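Local coordinates for uncharacterized protein Q99UF4 (PDB 3B2N), which is probably a DNA-binding response regulator of the LuxR family, represented here by its CheY-like receiver domain, and so likely to control transcription, at residues Q17-V20 with Q21-L25; D40-K43 with L44-Y48. All blocks are in the same frame, centred on the assembly; numbering follows the deposited sequence.

Interaction 1 of 2, residues Q17-V20 with Q21-L25; sequences QAMV and QLIKL. With NA (sodium ion), chain B.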
loop_
_atom_site.group_PDB
_atom_site.type_symbol
_atom_site.label_atom_id
_atom_site.label_comp_id
_atom_site.label_asym_id
_atom_site.label_seq_id
_atom_site.Cartn_x
_atom_site.Cartn_y
_atom_site.Cartn_z
ATOM N N GLN A 17 7.811 1.904 10.027
ATOM C CA GLN A 17 8.465 0.851 10.782
ATOM C C GLN A 17 7.457 0.108 11.659
ATOM O O GLN A 17 7.565 -1.094 11.825
ATOM C CB GLN A 17 9.624 1.404 11.647
ATOM C CG GLN A 17 10.802 1.989 10.835
ATOM C CD GLN A 17 10.986 1.355 9.430
ATOM O OE1 GLN A 17 11.198 0.112 9.280
ATOM N NE2 GLN A 17 10.912 2.209 8.401
ATOM N N ALA A 18 6.476 0.832 12.208
ATOM C CA ALA A 18 5.421 0.192 13.012
ATOM C C ALA A 18 4.603 -0.780 12.156
ATOM O O ALA A 18 4.251 -1.891 12.613
ATOM C CB ALA A 18 4.488 1.236 13.680
ATOM N N MET A 19 4.278 -0.380 10.922
ATOM C CA MET A 19 3.512 -1.278 10.076
ATOM C C MET A 19 4.322 -2.534 9.690
ATOM O O MET A 19 3.782 -3.614 9.606
ATOM C CB MET A 19 3.099 -0.550 8.780
ATOM C CG MET A 19 2.119 0.674 8.974
ATOM S SD MET A 19 1.915 1.754 7.448
ATOM C CE MET A 19 0.663 0.803 6.710
ATOM N N VAL A 20 5.594 -2.356 9.364
ATOM C CA VAL A 20 6.465 -3.473 8.991
ATOM C C VAL A 20 6.443 -4.477 10.119
ATOM O O VAL A 20 6.212 -5.664 9.869
ATOM C CB VAL A 20 7.903 -3.023 8.745
ATOM C CG1 VAL A 20 8.911 -4.244 8.761
ATOM C CG2 VAL A 20 8.027 -2.170 7.490
ATOM N N GLN A 21 6.615 -4.008 11.364
ATOM C CA GLN A 21 6.637 -4.962 12.492
ATOM C C GLN A 21 5.282 -5.541 12.849
ATOM O O GLN A 21 5.170 -6.762 13.107
ATOM C CB GLN A 21 7.320 -4.367 13.728
ATOM C CG GLN A 21 8.817 -4.100 13.440
ATOM C CD GLN A 21 9.485 -3.364 14.586
ATOM O OE1 GLN A 21 8.825 -2.682 15.385
ATOM N NE2 GLN A 21 10.784 -3.540 14.705
ATOM N N LEU A 22 4.265 -4.683 12.883
ATOM C CA LEU A 22 2.946 -5.135 13.398
ATOM C C LEU A 22 2.193 -5.940 12.362
ATOM O O LEU A 22 1.525 -6.905 12.694
ATOM C CB LEU A 22 2.083 -3.946 13.826
ATOM C CG LEU A 22 2.576 -3.297 15.118
ATOM C CD1 LEU A 22 1.807 -2.028 15.386
ATOM C CD2 LEU A 22 2.395 -4.301 16.242
ATOM N N ILE A 23 2.275 -5.542 11.097
ATOM C CA ILE A 23 1.631 -6.352 10.077
ATOM C C ILE A 23 2.095 -7.826 10.077
ATOM O O ILE A 23 1.268 -8.736 9.952
ATOM C CB ILE A 23 1.738 -5.722 8.668
ATOM C CG1 ILE A 23 0.809 -4.516 8.578
ATOM C CG2 ILE A 23 1.332 -6.771 7.594
ATOM C CD1 ILE A 23 1.123 -3.611 7.286
ATOM N N LYS A 24 3.395 -8.065 10.228
ATOM C CA LYS A 24 3.912 -9.410 10.334
ATOM C C LYS A 24 3.398 -10.166 11.574
ATOM O O LYS A 24 3.227 -11.382 11.513
ATOM C CB LYS A 24 5.441 -9.410 10.347
ATOM C CG LYS A 24 6.045 -9.371 8.952
ATOM C CD LYS A 24 7.564 -9.479 8.979
ATOM C CE LYS A 24 8.204 -8.367 9.828
ATOM N NZ LYS A 24 9.656 -8.258 9.478
ATOM N N LEU A 25 3.184 -9.465 12.684
ATOM C CA LEU A 25 2.657 -10.093 13.905
ATOM C C LEU A 25 1.123 -10.311 13.874
ATOM O O LEU A 25 0.632 -11.258 14.489
ATOM C CB LEU A 25 3.031 -9.283 15.135
ATOM C CG LEU A 25 4.524 -9.246 15.491
ATOM C CD1 LEU A 25 4.791 -8.238 16.559
ATOM C CD2 LEU A 25 5.013 -10.562 15.924
HETATM NA NA NA B . 2.437 -13.470 11.593
HETATM O O HOH W 1 0.607 -13.688 13.308
HETATM O O HOH W 2 4.214 -13.673 9.640
#
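V20 and K24, one turn apart on helix 13-26, run side by side and point the same way. The lysine chain starts with CG next to its own backbone N (chi1 -84°) and then bends at chi3, which brings CE over the carbonyl oxygen of V20, 3.4 Å from CE to that O. NZ ends 4.1 Å from CG1 of V20, a loose approach to a methyl branch, while the lysine's carbons lie along the V20 carbonyl oxygen. On the buried face the contact between M19 and I23 is of another kind: CD1 of I23 reaches back to CB of M19 at 3.9 Å, passing alongside the M19 carbonyl oxygen. Beyond them, I54 of strand 52-55 touches both side chains, and I110 of helix 110-121 closes over the same pair. Three successive i to i+4 bonds hold the spacing, from Q21 N to Q17 O, from L22 N to A18 O at 2.8 Å, and from I23 N to M19 O. Further along, the K24 carbonyl oxygen binds a sodium ion at 2.2 Å, with two waters and G27 O as the other ligands; one of these waters also donates to L25 O, 2.7 Å from its oxygen. Sodium thus meets neutral backbone oxygens close to the helix C terminus, where the helix dipole would be expected to favour a cation.

Interaction 2 of 2, residues D40-K43 with L44-Y48; sequences DAMK and LIEEY
M42 lies obliquely across E46, four residues on along helix 38-48, and its terminal methyl makes the contact. From CB the methionine sets out with CG opposite its own backbone N (chi1 -166°), then bends at chi2 and again at chi3, bringing the terminal methyl round to the following turn. There CE lies 3.7 Å from CG of E46 and 4.2 Å from CG2 of I45, while V67 and E70 of helix 64-73 touch the same methionine. The methyl stays beside the glutamate as far as the carboxylate, whose OE1 forms a salt bridge with NZ of K74, while OE2 comes 3.6 Å from CE of K43, whose NZ stays 4.7 Å away from that oxygen. On another side of the helix, CD1 of L44 sits 3.7 Å from OD1 of D40, a carboxylate whose OD2 is hydrogen-bonded to T35. Four consecutive i to i+4 bonds run beneath, the shortest from I45 N to A41 O at 2.7 Å. With A41 and I45 against strand 4-9 and M42 facing helix 64-73, this is an amphipathic helix packed on the parallel sheet of a CheY-like receiver domain.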
loop_
_atom_site.group_PDB
_atom_site.type_symbol
_atom_site.label_atom_id
_atom_site.label_comp_id
_atom_site.label_asym_id
_atom_site.label_seq_id
_atom_site.Cartn_x
_atom_site.Cartn_y
_atom_site.Cartn_z
ATOM N N ASP A 40 11.015 4.805 -5.628
ATOM C CA ASP A 40 11.659 3.658 -4.986
ATOM C C ASP A 40 10.720 2.445 -4.899
ATOM O O ASP A 40 11.068 1.362 -5.376
ATOM C CB ASP A 40 12.163 4.064 -3.589
ATOM C CG ASP A 40 13.098 3.031 -2.984
ATOM O OD1 ASP A 40 13.707 2.299 -3.776
ATOM O OD2 ASP A 40 13.212 2.933 -1.724
ATOM N N ALA A 41 9.524 2.646 -4.323
ATOM C CA ALA A 41 8.494 1.606 -4.253
ATOM C C ALA A 41 8.222 0.973 -5.631
ATOM O O ALA A 41 8.188 -0.236 -5.748
ATOM C CB ALA A 41 7.183 2.165 -3.668
ATOM N N MET A 42 8.022 1.787 -6.660
ATOM C CA MET A 42 7.693 1.266 -7.994
ATOM C C MET A 42 8.787 0.335 -8.499
ATOM O O MET A 42 8.484 -0.712 -9.046
ATOM C CB MET A 42 7.435 2.409 -8.987
ATOM C CG MET A 42 6.737 2.024 -10.347
ATOM S SD MET A 42 5.083 1.256 -10.171
ATOM C CE MET A 42 5.400 -0.410 -10.768
ATOM N N LYS A 43 10.057 0.713 -8.270
ATOM C CA LYS A 43 11.186 -0.121 -8.636
ATOM C C LYS A 43 11.221 -1.417 -7.816
ATOM O O LYS A 43 11.377 -2.493 -8.374
ATOM C CB LYS A 43 12.535 0.635 -8.531
ATOM C CG LYS A 43 12.711 1.942 -9.364
ATOM C CD LYS A 43 12.007 1.993 -10.749
ATOM C CE LYS A 43 12.532 0.973 -11.804
ATOM N NZ LYS A 43 13.678 1.432 -12.685
ATOM N N LEU A 44 11.065 -1.312 -6.500
ATOM C CA LEU A 44 10.975 -2.493 -5.630
ATOM C C LEU A 44 9.836 -3.428 -6.074
ATOM O O LEU A 44 10.017 -4.632 -6.181
ATOM C CB LEU A 44 10.787 -2.069 -4.170
ATOM C CG LEU A 44 12.000 -1.365 -3.577
ATOM C CD1 LEU A 44 11.620 -0.476 -2.415
ATOM C CD2 LEU A 44 13.027 -2.396 -3.161
ATOM N N ILE A 45 8.673 -2.861 -6.337
ATOM C CA ILE A 45 7.530 -3.637 -6.818
ATOM C C ILE A 45 7.856 -4.440 -8.092
ATOM O O ILE A 45 7.579 -5.637 -8.165
ATOM C CB ILE A 45 6.293 -2.706 -7.002
ATOM C CG1 ILE A 45 5.797 -2.197 -5.639
ATOM C CG2 ILE A 45 5.132 -3.380 -7.759
ATOM C CD1 ILE A 45 4.867 -0.976 -5.752
ATOM N N GLU A 46 8.462 -3.798 -9.087
ATOM C CA GLU A 46 8.842 -4.515 -10.316
ATOM C C GLU A 46 9.942 -5.555 -10.063
ATOM O O GLU A 46 9.902 -6.647 -10.615
ATOM C CB GLU A 46 9.253 -3.550 -11.435
ATOM C CG GLU A 46 8.114 -2.702 -11.930
ATOM C CD GLU A 46 8.568 -1.554 -12.816
ATOM O OE1 GLU A 46 7.815 -1.226 -13.767
ATOM O OE2 GLU A 46 9.668 -0.983 -12.568
ATOM N N GLU A 47 10.910 -5.216 -9.221
ATOM C CA GLU A 47 11.934 -6.168 -8.835
ATOM C C GLU A 47 11.354 -7.393 -8.106
ATOM O O GLU A 47 11.689 -8.530 -8.477
ATOM C CB GLU A 47 13.030 -5.508 -7.984
ATOM C CG GLU A 47 14.187 -6.441 -7.606
ATOM C CD GLU A 47 15.048 -5.922 -6.444
ATOM O OE1 GLU A 47 16.025 -6.615 -6.075
ATOM O OE2 GLU A 47 14.767 -4.827 -5.897
ATOM N N TYR A 48 10.504 -7.173 -7.088
ATOM C CA TYR A 48 10.090 -8.272 -6.178
ATOM C C TYR A 48 8.739 -8.936 -6.481
ATOM O O TYR A 48 8.461 -10.015 -5.949
ATOM C CB TYR A 48 10.086 -7.831 -4.709
ATOM C CG TYR A 48 11.445 -7.606 -4.108
ATOM C CD1 TYR A 48 12.249 -8.688 -3.720
ATOM C CD2 TYR A 48 11.932 -6.301 -3.905
ATOM C CE1 TYR A 48 13.513 -8.476 -3.163
ATOM C CE2 TYR A 48 13.175 -6.069 -3.363
ATOM C CZ TYR A 48 13.973 -7.158 -2.979
ATOM O OH TYR A 48 15.220 -6.934 -2.422
#

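How the interactions relate
From the N terminus, the chain runs through strand 4-9 into helix 13-26, where interaction 1 lies; strand 29-35 then leads to helix 38-48 and interaction 2. Each contact closes no more than a helical turn, and the two follow in series, neither nested nor crossed. Their centres are 19 Å apart and their nearest atoms about 10 Å, so they do not touch. Both helices lean on strands 4-9 and 29-35: I8 meets V20 and I23 of interaction 1, whereas I7 meets L44 and I45 of interaction 2. Neighbouring residues of one strand thus serve the two sides of the sheet, with helices 110-121 and 64-73 as the respective companions.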